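4-hydroxy-tetrahydrodipicolinate synthase (Methylacidiphilum fumariolicum SolV, PDB 6T3T) probably catalyses the condensation of pyruvate with aspartate-beta-semialdehyde to give 4-hydroxy-tetrahydrodipicolinate, a step of lysine biosynthesis. Local coordinates at residues Val67-Lys72 / Gly96-Leu101; Glu54-Leu59 / Ile86-Glu91; Thr8-Pro13 / Glu25-His30; Asn80-Ala85 / Ser120-Ser125; Val203-Ser208 / Arg213-Leu218. One frame throughout, in Å; residues are numbered along the deposited sequence.

Contact 1: residues Val67-Lys72 / Gly96-Leu101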
# COMPACT_ATOMS: atom_id res chain seq x y z
N VAL A 67 -26.96 -29.50 -14.19
CA VAL A 67 -27.91 -28.55 -13.61
C VAL A 67 -29.21 -28.58 -14.38
O VAL A 67 -30.28 -28.43 -13.78
CB VAL A 67 -27.29 -27.13 -13.57
CG1 VAL A 67 -28.36 -26.07 -13.25
CG2 VAL A 67 -26.21 -27.07 -12.51
N GLU A 68 -29.16 -28.79 -15.70
CA GLU A 68 -30.37 -28.85 -16.54
C GLU A 68 -31.35 -27.73 -16.21
O GLU A 68 -32.56 -27.96 -16.01
CB GLU A 68 -31.05 -30.22 -16.41
CG GLU A 68 -31.96 -30.66 -17.60
CD GLU A 68 -32.49 -32.10 -17.47
OE1 GLU A 68 -33.59 -32.43 -17.97
OE2 GLU A 68 -31.81 -32.91 -16.82
N LYS A 69 -30.82 -26.51 -16.16
CA LYS A 69 -31.57 -25.26 -16.03
C LYS A 69 -32.32 -25.10 -14.71
O LYS A 69 -33.12 -24.19 -14.58
CB LYS A 69 -32.54 -25.08 -17.20
CG LYS A 69 -31.83 -24.98 -18.55
CD LYS A 69 -31.74 -23.53 -18.99
CE LYS A 69 -32.91 -23.17 -19.92
NZ LYS A 69 -32.79 -21.76 -20.41
N ARG A 70 -32.08 -25.96 -13.72
CA ARG A 70 -32.80 -25.80 -12.46
C ARG A 70 -32.38 -24.52 -11.74
O ARG A 70 -33.22 -23.85 -11.13
CB ARG A 70 -32.59 -27.00 -11.56
CG ARG A 70 -33.25 -28.25 -12.09
CD ARG A 70 -32.88 -29.47 -11.25
NE ARG A 70 -31.56 -29.97 -11.62
CZ ARG A 70 -30.94 -30.96 -10.96
NH1 ARG A 70 -31.52 -31.52 -9.92
NH2 ARG A 70 -29.74 -31.37 -11.34
N ILE A 71 -31.10 -24.15 -11.82
CA ILE A 71 -30.61 -22.88 -11.32
C ILE A 71 -29.69 -22.27 -12.39
O ILE A 71 -29.31 -22.93 -13.36
CB ILE A 71 -29.88 -23.04 -9.95
CG1 ILE A 71 -28.66 -23.95 -10.06
CG2 ILE A 71 -30.81 -23.59 -8.88
CD1 ILE A 71 -27.87 -24.14 -8.71
N LYS A 72 -29.31 -21.01 -12.19
CA LYS A 72 -28.58 -20.28 -13.22
C LYS A 72 -27.11 -20.66 -13.26
O LYS A 72 -26.52 -21.08 -12.26
CB LYS A 72 -28.68 -18.77 -12.99
CG LYS A 72 -30.08 -18.29 -12.80
CD LYS A 72 -30.76 -18.09 -14.13
CE LYS A 72 -32.18 -17.62 -13.97
NZ LYS A 72 -32.88 -17.61 -15.29
N GLY A 96 -24.87 -23.04 -23.81
CA GLY A 96 -26.20 -22.61 -23.40
C GLY A 96 -26.32 -22.16 -21.95
O GLY A 96 -27.32 -22.45 -21.30
N VAL A 97 -25.36 -21.38 -21.47
CA VAL A 97 -25.40 -20.91 -20.09
C VAL A 97 -26.33 -19.70 -19.99
O VAL A 97 -26.82 -19.19 -21.00
CB VAL A 97 -23.99 -20.57 -19.58
CG1 VAL A 97 -23.06 -21.77 -19.72
CG2 VAL A 97 -23.41 -19.37 -20.37
N ASP A 98 -26.57 -19.23 -18.78
CA ASP A 98 -27.39 -18.04 -18.63
C ASP A 98 -26.60 -16.74 -18.78
O ASP A 98 -27.21 -15.71 -19.06
CB ASP A 98 -28.08 -18.07 -17.28
CG ASP A 98 -28.86 -19.33 -17.09
OD1 ASP A 98 -29.83 -19.54 -17.85
OD2 ASP A 98 -28.45 -20.15 -16.25
N GLY A 99 -25.28 -16.77 -18.61
CA GLY A 99 -24.46 -15.57 -18.67
C GLY A 99 -23.01 -15.92 -18.39
O GLY A 99 -22.68 -17.06 -18.09
N VAL A 100 -22.14 -14.90 -18.43
CA VAL A 100 -20.71 -15.14 -18.20
C VAL A 100 -20.17 -14.15 -17.19
O VAL A 100 -20.70 -13.05 -17.02
CB VAL A 100 -19.84 -15.09 -19.48
CG1 VAL A 100 -20.11 -16.29 -20.37
CG2 VAL A 100 -20.02 -13.76 -20.24
N LEU A 101 -19.14 -14.58 -16.47
CA LEU A 101 -18.39 -13.73 -15.54
C LEU A 101 -17.04 -13.42 -16.16
O LEU A 101 -16.27 -14.34 -16.45
CB LEU A 101 -18.20 -14.43 -14.20
CG LEU A 101 -17.50 -13.65 -13.09
CD1 LEU A 101 -18.50 -12.65 -12.52
CD2 LEU A 101 -16.97 -14.57 -11.99
O HOH W 1 -32.41 -20.19 -16.55

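Contact 2: residues Glu54-Leu59 / Ile86-Glu91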
# COMPACT_ATOMS: atom_id res chain seq x y z
N GLU A 54 -9.95 -27.45 -23.45
CA GLU A 54 -10.99 -28.48 -23.52
C GLU A 54 -11.46 -28.94 -22.15
O GLU A 54 -12.64 -29.25 -21.98
CB GLU A 54 -10.44 -29.48 -24.52
CG GLU A 54 -10.20 -28.26 -25.46
CD GLU A 54 -9.12 -28.18 -26.48
OE1 GLU A 54 -7.97 -28.28 -25.92
OE2 GLU A 54 -9.37 -27.81 -27.68
N GLU A 55 -10.59 -28.94 -21.14
CA GLU A 55 -11.10 -29.11 -19.80
C GLU A 55 -11.99 -27.93 -19.41
O GLU A 55 -13.05 -28.12 -18.80
CB GLU A 55 -9.96 -29.27 -18.80
CG GLU A 55 -9.47 -30.69 -18.71
CD GLU A 55 -8.21 -30.80 -17.91
OE1 GLU A 55 -7.38 -29.88 -17.98
OE2 GLU A 55 -8.05 -31.80 -17.20
N HIS A 56 -11.59 -26.70 -19.76
CA HIS A 56 -12.41 -25.51 -19.50
C HIS A 56 -13.79 -25.64 -20.12
O HIS A 56 -14.81 -25.36 -19.48
CB HIS A 56 -11.71 -24.26 -20.05
CG HIS A 56 -12.24 -22.96 -19.52
ND1 HIS A 56 -11.44 -22.05 -18.85
CD2 HIS A 56 -13.47 -22.41 -19.56
CE1 HIS A 56 -12.16 -21.00 -18.51
NE2 HIS A 56 -13.40 -21.19 -18.93
N ILE A 57 -13.84 -26.06 -21.38
CA ILE A 57 -15.11 -26.23 -22.07
C ILE A 57 -15.91 -27.36 -21.43
O ILE A 57 -17.12 -27.23 -21.22
CB ILE A 57 -14.87 -26.49 -23.57
CG1 ILE A 57 -14.11 -25.32 -24.19
CG2 ILE A 57 -16.19 -26.70 -24.29
CD1 ILE A 57 -14.66 -23.98 -23.81
N GLU A 58 -15.24 -28.46 -21.07
CA GLU A 58 -15.94 -29.62 -20.53
C GLU A 58 -16.56 -29.36 -19.16
O GLU A 58 -17.65 -29.86 -18.86
CB GLU A 58 -15.00 -30.82 -20.45
CG GLU A 58 -15.71 -32.12 -20.12
CD GLU A 58 -16.73 -32.53 -21.20
OE1 GLU A 58 -16.60 -32.09 -22.37
OE2 GLU A 58 -17.66 -33.30 -20.87
N LEU A 59 -15.87 -28.62 -18.29
CA LEU A 59 -16.45 -28.33 -16.98
C LEU A 59 -17.71 -27.49 -17.13
O LEU A 59 -18.72 -27.74 -16.46
CB LEU A 59 -15.44 -27.60 -16.10
CG LEU A 59 -14.55 -28.45 -15.19
CD1 LEU A 59 -13.25 -27.74 -14.89
CD2 LEU A 59 -15.26 -28.83 -13.87
N ILE A 86 -13.38 -13.51 -25.94
CA ILE A 86 -14.47 -13.59 -26.90
C ILE A 86 -14.72 -15.04 -27.29
O ILE A 86 -15.86 -15.53 -27.27
CB ILE A 86 -14.15 -12.72 -28.13
CG1 ILE A 86 -14.35 -11.24 -27.80
CG2 ILE A 86 -14.97 -13.18 -29.37
CD1 ILE A 86 -13.81 -10.31 -28.89
N HIS A 87 -13.65 -15.78 -27.57
CA HIS A 87 -13.80 -17.17 -27.99
C HIS A 87 -14.41 -18.00 -26.88
O HIS A 87 -15.38 -18.74 -27.10
CB HIS A 87 -12.44 -17.74 -28.42
CG HIS A 87 -12.49 -19.18 -28.83
ND1 HIS A 87 -13.09 -19.60 -30.01
CD2 HIS A 87 -12.02 -20.30 -28.23
CE1 HIS A 87 -12.98 -20.91 -30.11
NE2 HIS A 87 -12.34 -21.36 -29.05
N LEU A 88 -13.89 -17.86 -25.65
CA LEU A 88 -14.45 -18.56 -24.49
C LEU A 88 -15.90 -18.19 -24.27
O LEU A 88 -16.74 -19.05 -23.98
CB LEU A 88 -13.64 -18.22 -23.22
CG LEU A 88 -12.30 -18.94 -23.09
CD1 LEU A 88 -11.46 -18.41 -21.91
CD2 LEU A 88 -12.53 -20.46 -23.02
N THR A 89 -16.24 -16.91 -24.40
CA THR A 89 -17.63 -16.52 -24.18
C THR A 89 -18.54 -17.12 -25.24
O THR A 89 -19.64 -17.60 -24.93
CB THR A 89 -17.76 -15.00 -24.16
OG1 THR A 89 -16.95 -14.49 -23.10
CG2 THR A 89 -19.22 -14.60 -23.93
N LYS A 90 -18.10 -17.14 -26.49
CA LYS A 90 -18.95 -17.72 -27.52
C LYS A 90 -19.14 -19.21 -27.29
O LYS A 90 -20.24 -19.74 -27.48
CB LYS A 90 -18.36 -17.44 -28.89
CG LYS A 90 -18.64 -16.01 -29.34
CD LYS A 90 -17.66 -15.56 -30.41
CE LYS A 90 -18.09 -14.26 -31.04
NZ LYS A 90 -18.21 -14.42 -32.51
N GLU A 91 -18.09 -19.89 -26.83
CA GLU A 91 -18.25 -21.31 -26.54
C GLU A 91 -19.25 -21.54 -25.43
O GLU A 91 -20.07 -22.46 -25.51
CB GLU A 91 -16.90 -21.93 -26.21
CG GLU A 91 -15.98 -21.97 -27.40
CD GLU A 91 -16.57 -22.75 -28.56
OE1 GLU A 91 -17.13 -23.85 -28.32
OE2 GLU A 91 -16.49 -22.26 -29.72

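Contact 3: residues Thr8-Pro13 / Glu25-His30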
# COMPACT_ATOMS: atom_id res chain seq x y z
N THR A 8 -22.58 -19.80 -6.33
CA THR A 8 -21.43 -20.50 -5.79
C THR A 8 -20.34 -20.60 -6.85
O THR A 8 -20.58 -21.18 -7.92
CB THR A 8 -21.86 -21.89 -5.29
OG1 THR A 8 -22.88 -21.72 -4.30
CG2 THR A 8 -20.67 -22.73 -4.72
N ALA A 9 -19.17 -20.01 -6.60
CA ALA A 9 -17.99 -20.25 -7.42
C ALA A 9 -17.47 -21.63 -7.03
O ALA A 9 -16.86 -21.80 -5.98
CB ALA A 9 -16.93 -19.17 -7.22
N ILE A 10 -17.78 -22.64 -7.85
CA ILE A 10 -17.48 -24.02 -7.49
C ILE A 10 -16.02 -24.34 -7.76
O ILE A 10 -15.42 -23.85 -8.73
CB ILE A 10 -18.40 -25.00 -8.25
CG1 ILE A 10 -18.31 -24.74 -9.77
CG2 ILE A 10 -19.80 -24.88 -7.76
CD1 ILE A 10 -18.68 -25.96 -10.55
N ILE A 11 -15.46 -25.21 -6.91
CA ILE A 11 -14.18 -25.87 -7.23
C ILE A 11 -14.34 -26.69 -8.52
O ILE A 11 -15.44 -27.08 -8.91
CB ILE A 11 -13.73 -26.77 -6.07
CG1 ILE A 11 -14.81 -27.81 -5.76
CG2 ILE A 11 -13.48 -25.96 -4.79
CD1 ILE A 11 -14.27 -29.08 -5.11
N SER A 12 -13.21 -26.99 -9.17
CA SER A 12 -13.19 -27.97 -10.24
C SER A 12 -12.69 -29.25 -9.59
O SER A 12 -11.49 -29.34 -9.27
CB SER A 12 -12.27 -27.56 -11.40
OG SER A 12 -12.78 -26.45 -12.09
N PRO A 13 -13.54 -30.24 -9.31
CA PRO A 13 -13.06 -31.44 -8.62
C PRO A 13 -12.19 -32.26 -9.55
O PRO A 13 -12.51 -32.44 -10.73
CB PRO A 13 -14.34 -32.17 -8.21
CG PRO A 13 -15.40 -31.65 -9.09
CD PRO A 13 -15.01 -30.22 -9.42
N GLU A 25 -21.04 -33.87 -9.87
CA GLU A 25 -22.47 -34.10 -9.76
C GLU A 25 -22.92 -33.99 -8.32
O GLU A 25 -23.95 -33.38 -8.02
CB GLU A 25 -22.84 -35.47 -10.34
CG GLU A 25 -22.58 -35.60 -11.82
CD GLU A 25 -22.56 -37.05 -12.32
OE1 GLU A 25 -22.84 -37.98 -11.53
OE2 GLU A 25 -22.26 -37.25 -13.52
N ARG A 26 -22.20 -34.62 -7.39
CA ARG A 26 -22.65 -34.56 -6.01
C ARG A 26 -22.63 -33.13 -5.50
O ARG A 26 -23.55 -32.71 -4.78
CB ARG A 26 -21.84 -35.46 -5.08
CG ARG A 26 -22.62 -35.66 -3.75
CD ARG A 26 -22.10 -36.76 -2.80
NE ARG A 26 -22.17 -38.13 -3.34
CZ ARG A 26 -23.29 -38.80 -3.61
NH1 ARG A 26 -24.48 -38.24 -3.41
NH2 ARG A 26 -23.22 -40.04 -4.10
N LEU A 27 -21.57 -32.38 -5.82
CA LEU A 27 -21.47 -31.00 -5.34
C LEU A 27 -22.58 -30.14 -5.93
O LEU A 27 -23.19 -29.32 -5.22
CB LEU A 27 -20.08 -30.45 -5.66
CG LEU A 27 -19.67 -29.01 -5.37
CD1 LEU A 27 -19.13 -28.77 -3.93
CD2 LEU A 27 -18.62 -28.60 -6.39
N LEU A 28 -22.87 -30.31 -7.23
CA LEU A 28 -23.90 -29.52 -7.87
C LEU A 28 -25.28 -29.82 -7.27
O LEU A 28 -26.06 -28.90 -7.01
CB LEU A 28 -23.87 -29.76 -9.38
CG LEU A 28 -22.69 -29.06 -10.04
CD1 LEU A 28 -22.55 -29.44 -11.52
CD2 LEU A 28 -22.88 -27.57 -9.88
N GLU A 29 -25.58 -31.09 -7.02
CA GLU A 29 -26.85 -31.44 -6.40
C GLU A 29 -26.97 -30.84 -5.00
O GLU A 29 -28.05 -30.38 -4.61
CB GLU A 29 -27.03 -32.95 -6.35
CG GLU A 29 -27.15 -33.60 -7.74
CD GLU A 29 -28.39 -33.16 -8.54
OE1 GLU A 29 -29.36 -32.61 -7.96
OE2 GLU A 29 -28.40 -33.40 -9.77
N HIS A 30 -25.89 -30.88 -4.21
CA HIS A 30 -25.95 -30.30 -2.88
C HIS A 30 -26.25 -28.80 -2.96
O HIS A 30 -26.97 -28.26 -2.11
CB HIS A 30 -24.64 -30.58 -2.12
CG HIS A 30 -24.72 -30.33 -0.64
ND1 HIS A 30 -25.65 -30.95 0.18
CD2 HIS A 30 -23.97 -29.54 0.18
CE1 HIS A 30 -25.49 -30.54 1.43
NE2 HIS A 30 -24.48 -29.68 1.45

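Contact 4: residues Asn80-Ala85 / Ser120-Ser125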
# COMPACT_ATOMS: atom_id res chain seq x y z
N ASN A 80 -6.90 -12.35 -20.07
CA ASN A 80 -6.21 -11.09 -20.33
C ASN A 80 -5.94 -10.88 -21.82
O ASN A 80 -5.27 -9.92 -22.19
CB ASN A 80 -4.91 -11.00 -19.53
CG ASN A 80 -3.92 -12.07 -19.90
OD1 ASN A 80 -4.20 -12.94 -20.73
ND2 ASN A 80 -2.74 -12.02 -19.30
N SER A 81 -6.43 -11.80 -22.66
CA SER A 81 -6.52 -11.61 -24.10
C SER A 81 -7.98 -11.41 -24.47
O SER A 81 -8.82 -12.29 -24.24
CB SER A 81 -5.96 -12.82 -24.84
OG SER A 81 -6.38 -12.78 -26.20
N THR A 82 -8.28 -10.25 -25.06
CA THR A 82 -9.64 -9.95 -25.46
C THR A 82 -10.15 -10.99 -26.45
O THR A 82 -11.28 -11.46 -26.34
CB THR A 82 -9.70 -8.54 -26.04
OG1 THR A 82 -9.16 -7.62 -25.08
CG2 THR A 82 -11.12 -8.14 -26.41
N ALA A 83 -9.32 -11.38 -27.42
CA ALA A 83 -9.75 -12.40 -28.38
C ALA A 83 -10.08 -13.72 -27.70
O ALA A 83 -11.11 -14.33 -27.99
CB ALA A 83 -8.67 -12.59 -29.45
N GLU A 84 -9.23 -14.17 -26.77
CA GLU A 84 -9.51 -15.44 -26.10
C GLU A 84 -10.76 -15.37 -25.25
O GLU A 84 -11.47 -16.38 -25.11
CB GLU A 84 -8.34 -15.91 -25.25
CG GLU A 84 -8.61 -17.33 -24.75
CD GLU A 84 -7.56 -17.87 -23.78
OE1 GLU A 84 -6.81 -17.08 -23.17
OE2 GLU A 84 -7.49 -19.12 -23.65
N ALA A 85 -11.02 -14.21 -24.61
CA ALA A 85 -12.25 -14.04 -23.85
C ALA A 85 -13.47 -14.11 -24.76
O ALA A 85 -14.49 -14.69 -24.39
CB ALA A 85 -12.21 -12.72 -23.07
N SER A 120 -16.11 -3.84 -23.75
CA SER A 120 -17.08 -3.49 -24.80
C SER A 120 -17.00 -4.47 -25.97
O SER A 120 -18.04 -4.87 -26.51
CB SER A 120 -16.87 -2.07 -25.32
OG SER A 120 -17.08 -1.12 -24.29
N ALA A 121 -15.80 -4.85 -26.37
CA ALA A 121 -15.65 -5.78 -27.49
C ALA A 121 -16.27 -7.13 -27.17
O ALA A 121 -16.90 -7.73 -28.03
CB ALA A 121 -14.17 -5.94 -27.85
N ILE A 122 -16.09 -7.62 -25.93
CA ILE A 122 -16.68 -8.90 -25.52
C ILE A 122 -18.20 -8.79 -25.45
O ILE A 122 -18.93 -9.65 -25.95
CB ILE A 122 -16.11 -9.39 -24.18
CG1 ILE A 122 -14.59 -9.52 -24.23
CG2 ILE A 122 -16.78 -10.74 -23.78
CD1 ILE A 122 -13.90 -9.53 -22.83
N ALA A 123 -18.70 -7.71 -24.83
CA ALA A 123 -20.14 -7.51 -24.76
C ALA A 123 -20.77 -7.48 -26.14
O ALA A 123 -21.84 -8.09 -26.36
CB ALA A 123 -20.44 -6.21 -24.01
N ALA A 124 -20.14 -6.79 -27.09
CA ALA A 124 -20.68 -6.70 -28.45
C ALA A 124 -20.68 -8.03 -29.18
O ALA A 124 -21.43 -8.21 -30.15
CB ALA A 124 -19.88 -5.68 -29.26
N SER A 125 -19.83 -8.97 -28.77
CA SER A 125 -19.75 -10.22 -29.49
C SER A 125 -20.82 -11.21 -29.07
O SER A 125 -20.98 -12.23 -29.74
CB SER A 125 -18.38 -10.86 -29.28
OG SER A 125 -18.28 -11.36 -27.97

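Contact 5: residues Val203-Ser208 / Arg213-Leu218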
# COMPACT_ATOMS: atom_id res chain seq x y z
N VAL A 203 -24.07 -12.31 -3.63
CA VAL A 203 -22.68 -12.72 -3.47
C VAL A 203 -22.35 -13.81 -4.48
O VAL A 203 -23.17 -14.69 -4.76
CB VAL A 203 -22.43 -13.19 -2.01
CG1 VAL A 203 -23.27 -14.45 -1.68
CG2 VAL A 203 -20.96 -13.39 -1.77
N VAL A 204 -21.16 -13.73 -5.05
CA VAL A 204 -20.52 -14.87 -5.67
C VAL A 204 -19.58 -15.43 -4.62
O VAL A 204 -18.53 -14.84 -4.33
CB VAL A 204 -19.78 -14.49 -6.96
CG1 VAL A 204 -19.17 -15.74 -7.59
CG2 VAL A 204 -20.73 -13.78 -7.94
N SER A 205 -19.95 -16.57 -4.05
CA SER A 205 -19.45 -17.04 -2.77
C SER A 205 -18.51 -18.22 -2.92
O SER A 205 -18.70 -19.08 -3.78
CB SER A 205 -20.63 -17.44 -1.88
OG SER A 205 -20.18 -18.21 -0.81
N VAL A 206 -17.49 -18.24 -2.07
CA VAL A 206 -16.66 -19.42 -1.88
C VAL A 206 -17.20 -20.30 -0.78
O VAL A 206 -17.25 -21.51 -0.94
CB VAL A 206 -15.20 -19.02 -1.56
CG1 VAL A 206 -14.36 -20.29 -1.25
CG2 VAL A 206 -14.61 -18.20 -2.69
N ALA A 207 -17.59 -19.68 0.35
CA ALA A 207 -18.01 -20.46 1.52
C ALA A 207 -19.21 -21.34 1.21
O ALA A 207 -19.36 -22.40 1.82
CB ALA A 207 -18.36 -19.53 2.69
N SER A 208 -20.07 -20.91 0.28
CA SER A 208 -21.28 -21.65 -0.06
C SER A 208 -20.98 -23.03 -0.65
O SER A 208 -21.91 -23.84 -0.72
CB SER A 208 -22.13 -20.84 -1.03
OG SER A 208 -21.43 -20.53 -2.22
N ARG A 213 -26.71 -23.57 2.36
CA ARG A 213 -27.91 -23.01 2.99
C ARG A 213 -27.61 -21.85 3.94
O ARG A 213 -28.32 -20.83 3.86
CB ARG A 213 -28.69 -24.08 3.75
CG ARG A 213 -29.94 -24.57 3.09
CD ARG A 213 -30.79 -25.38 4.06
NE ARG A 213 -32.20 -25.15 3.84
CZ ARG A 213 -32.96 -26.00 3.16
NH1 ARG A 213 -34.23 -25.73 2.97
NH2 ARG A 213 -32.45 -27.11 2.67
N PRO A 214 -26.65 -21.94 4.87
CA PRO A 214 -26.38 -20.78 5.74
C PRO A 214 -25.90 -19.53 4.99
O PRO A 214 -26.29 -18.42 5.35
CB PRO A 214 -25.32 -21.33 6.70
CG PRO A 214 -25.59 -22.79 6.75
CD PRO A 214 -25.87 -23.11 5.30
N VAL A 215 -25.02 -19.68 4.00
CA VAL A 215 -24.52 -18.52 3.27
C VAL A 215 -25.65 -17.85 2.50
O VAL A 215 -25.77 -16.62 2.48
CB VAL A 215 -23.37 -18.93 2.33
CG1 VAL A 215 -23.07 -17.82 1.34
CG2 VAL A 215 -22.12 -19.25 3.13
N SER A 216 -26.46 -18.65 1.79
CA SER A 216 -27.60 -18.10 1.07
C SER A 216 -28.65 -17.53 2.02
O SER A 216 -29.32 -16.54 1.69
CB SER A 216 -28.19 -19.18 0.15
OG SER A 216 -28.90 -20.15 0.90
N ALA A 217 -28.82 -18.13 3.21
CA ALA A 217 -29.74 -17.55 4.19
C ALA A 217 -29.23 -16.19 4.66
O ALA A 217 -30.02 -15.26 4.86
CB ALA A 217 -29.91 -18.48 5.38
N LEU A 218 -27.91 -16.05 4.79
CA LEU A 218 -27.35 -14.77 5.21
C LEU A 218 -27.83 -13.66 4.28
O LEU A 218 -28.27 -12.59 4.74
CB LEU A 218 -25.83 -14.85 5.25
CG LEU A 218 -25.03 -13.74 5.97
CD1 LEU A 218 -23.67 -14.24 6.45
CD2 LEU A 218 -24.81 -12.59 5.03

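Contact 1: residues Val67-Lys72 / Gly96-Leu101
K72 and D98 form a polar surface contact at the rim of the barrel where strands begin: 67-72 leads from helix 53-67 into strand 72-76, and 96-101 runs into the adjacent strand 99-103. Here the carboxylate of D98 lies against the backbone of K72, its OD2 only 3.0 Å from K72 CA, and the two side chains cross at about a right angle. D98 CG stands beside its own backbone N (chi1 -55°), which turns OD2 to the neighbouring strand, where it accepts a hydrogen bond from I73 N. OD1 faces the lysines. K72 bends at chi2 (-82°), bringing CD to 3.7 Å from D98 CG, but its NZ stays 4.4 Å from OD1, beyond a salt bridge; one water joins them, accepting from NZ at 2.9 Å and donating to OD1 at 3.0 Å. The type I' turn V67-R70 carries K69, whose NZ is 4.5 Å from D98 OD1. Replacing D98 by an alanine would probably leave I73 N without its side-chain acceptor and the two ammonium groups without this counter-charge. The split duty of the carboxylate implies a direct bond to the backbone of strand 72-76 and a looser, solvent-mediated attraction for the lysines.

Contact 2: residues Glu54-Leu59 / Ile86-Glu91
H56 and I57 face L88 and E91 where the helical segments 54-59 and 86-91 run in broadly the same direction, their local axes 11.1 Å apart at closest approach and crossing at -33°. Helices 53-67 and 82-95 are successive outer helices of the TIM barrel, each following its own strand, and side chains alone bridge the gap between these two turns. The CD2 methyl of L88 sits over one face of the H56 imidazole, 4.2 Å from the ring centroid and 14° off its normal, a CH-pi contact. H56 is extended from its helix, with CG anti to the backbone N (chi1 -163°), which carries the ring across to the leucine; its NE2 is hydrogen-bonded to G76 O at the end of strand 72-76, which should help to fix the turn of the ring. The same L88 methyl also meets I57 CD1 at 4.2 Å. That isoleucine terminus also comes within 3.9 Å of E91 CB. The aliphatic root of the glutamate thus does the touching, while its carboxylate has a long, weak ion pair with K94. Y53 touches both L88 and E91. Chemically, this is an apolar seam of aliphatic carbons in which the one polar ring offers its face to carbon while its NE2 is bonded to the barrel wall, so what holds these two turns together is probably van der Waals contact.

Contact 3: residues Thr8-Pro13 / Glu25-His30
L27 drives one methyl, CD2, into the angle between I10 and I11, and the meeting is wholly apolar. The leucine leaves helix 21-32 with CG anti to the backbone N (chi1 176°), extending the branch away from its own helix. CD2 then lies 3.9 Å from I11 CG1 and 4.1 Å from both CB and CG2 of I10. Both isoleucines carry CG1 between the backbone N and the carbonyl carbon, yet they use different atoms. I10 (chi1 54°) turns its CB toward the helix and offers CB and the CG2 methyl to the leucine, while its CD1 approaches L28 CD2 at 4.5 Å. The CB bond of I11 runs across the line to the helix, and chi1 of 57° swings the CG1 methylene round to L27 CD2. One methyl thus meets consecutive residues although the I10 and L27 CA atoms are 8.3 Å apart. The I11 side chain also lies about 4 Å from that of T45, predicted to bind pyruvate, at the edge of the probable active site. Around it, T8 pairs with strand 38-40 and A9 with S205 of strand 202-205, L28 rests on T63 and I66 of helix 53-67, and I11 is covered by V253 and L257 of helix 251-259. L27 thus joins I10 and I11, at the end of the first barrel strand, to helix 21-32, the next helix along the chain.

Contact 4: residues Asn80-Ala85 / Ser120-Ser125
T82 and A85 of the first segment meet A121 and I122, but the walk toward them starts one step earlier, at S81. This serine occupies the N-cap of helix 82-95: its OG accepts from E84 N at 3.2 Å, with a nearly straight N-H...O angle of 169°. T82 follows, and its two branches divide the work. With OG1 beside the backbone N (chi1 -55°), the hydroxyl is hydrogen-bonded to H118 ND1 while the CG2 methyl turns to the opposite helix, 4.0 Å from A121 CB and 4.3 Å from I122 CG1. L269 of the second subunit also packs on T82, and P49 of that subunit on S81, so this helix start borders a subunit interface. Helices 82-95 and 112-125 are neighbours in the outer layer of the (beta/alpha)8 barrel, following strands 72-76 and 99-103. Further on, A85 points its CB at the neighbouring helix and touches I122 CD1 at 3.6 Å, the closest approach between the segments. A methyl this short is consistent with the close backbones, the CA atoms of A85 and I122 lying 7.0 Å apart. The I122 side chain continues onto I86 and T89, while the backbone O of I122 accepts from both S125 N, at 3.0 Å, and S125 OG, at 2.7 Å.

Contact 5: residues Val203-Ser208 / Arg213-Leu218
V215 gives up far more surface than any other residue here, with S208 and A207 next. CG1 of the valine stands anti to its backbone N (chi1 167°), which spreads its two methyls over the turn after strand 202-205. CG2 meets A207 CB at 3.8 Å and S208 N at 3.9 Å; CG1 meets S208 CB at 4.0 Å and S205 OG at 3.6 Å. The turn under these methyls is shaped by an ST motif, S205 OG accepting from S208 N at 2.9 Å with an angle of 157°. The same OG is hydrogen-bonded to D189 OD1, while S208 OG reaches T8 OG1. An alanine in place of S205 would probably leave S208 N and D189 OD1 without this hydroxyl, though D189 OD2 would still hold V206 N and A207 N. V204, predicted to bind pyruvate, is the residue just before S205. V215 also touches T6 of strand 5-9, while F241 of helix 227-243 covers A207, so helix 212-223 is seated over the seam between the last and first barrel strands.

All five contacts belong to one (beta/alpha)8 barrel. Contact 3 closes first along the chain, contacts 1, 2 and 4 then interleave between residues 54 and 125, and contact 5 comes last. Contacts 3 and 5, centres 13 Å apart, meet where strands 5-9 and 202-205 close the barrel, with T8 OG1 probably bonded to S208 OG. Contacts 2 and 4, also 13 Å apart by centres, share helix 82-95, which V100 of contact 1 touches through T89. A salt bridge from R70 to E29 ties contact 1 to contact 3. Contacts 4 and 5, 30 Å between centres, lie on opposite sides of the chain's centre: one borders a subunit interface, the other the probable pyruvate site.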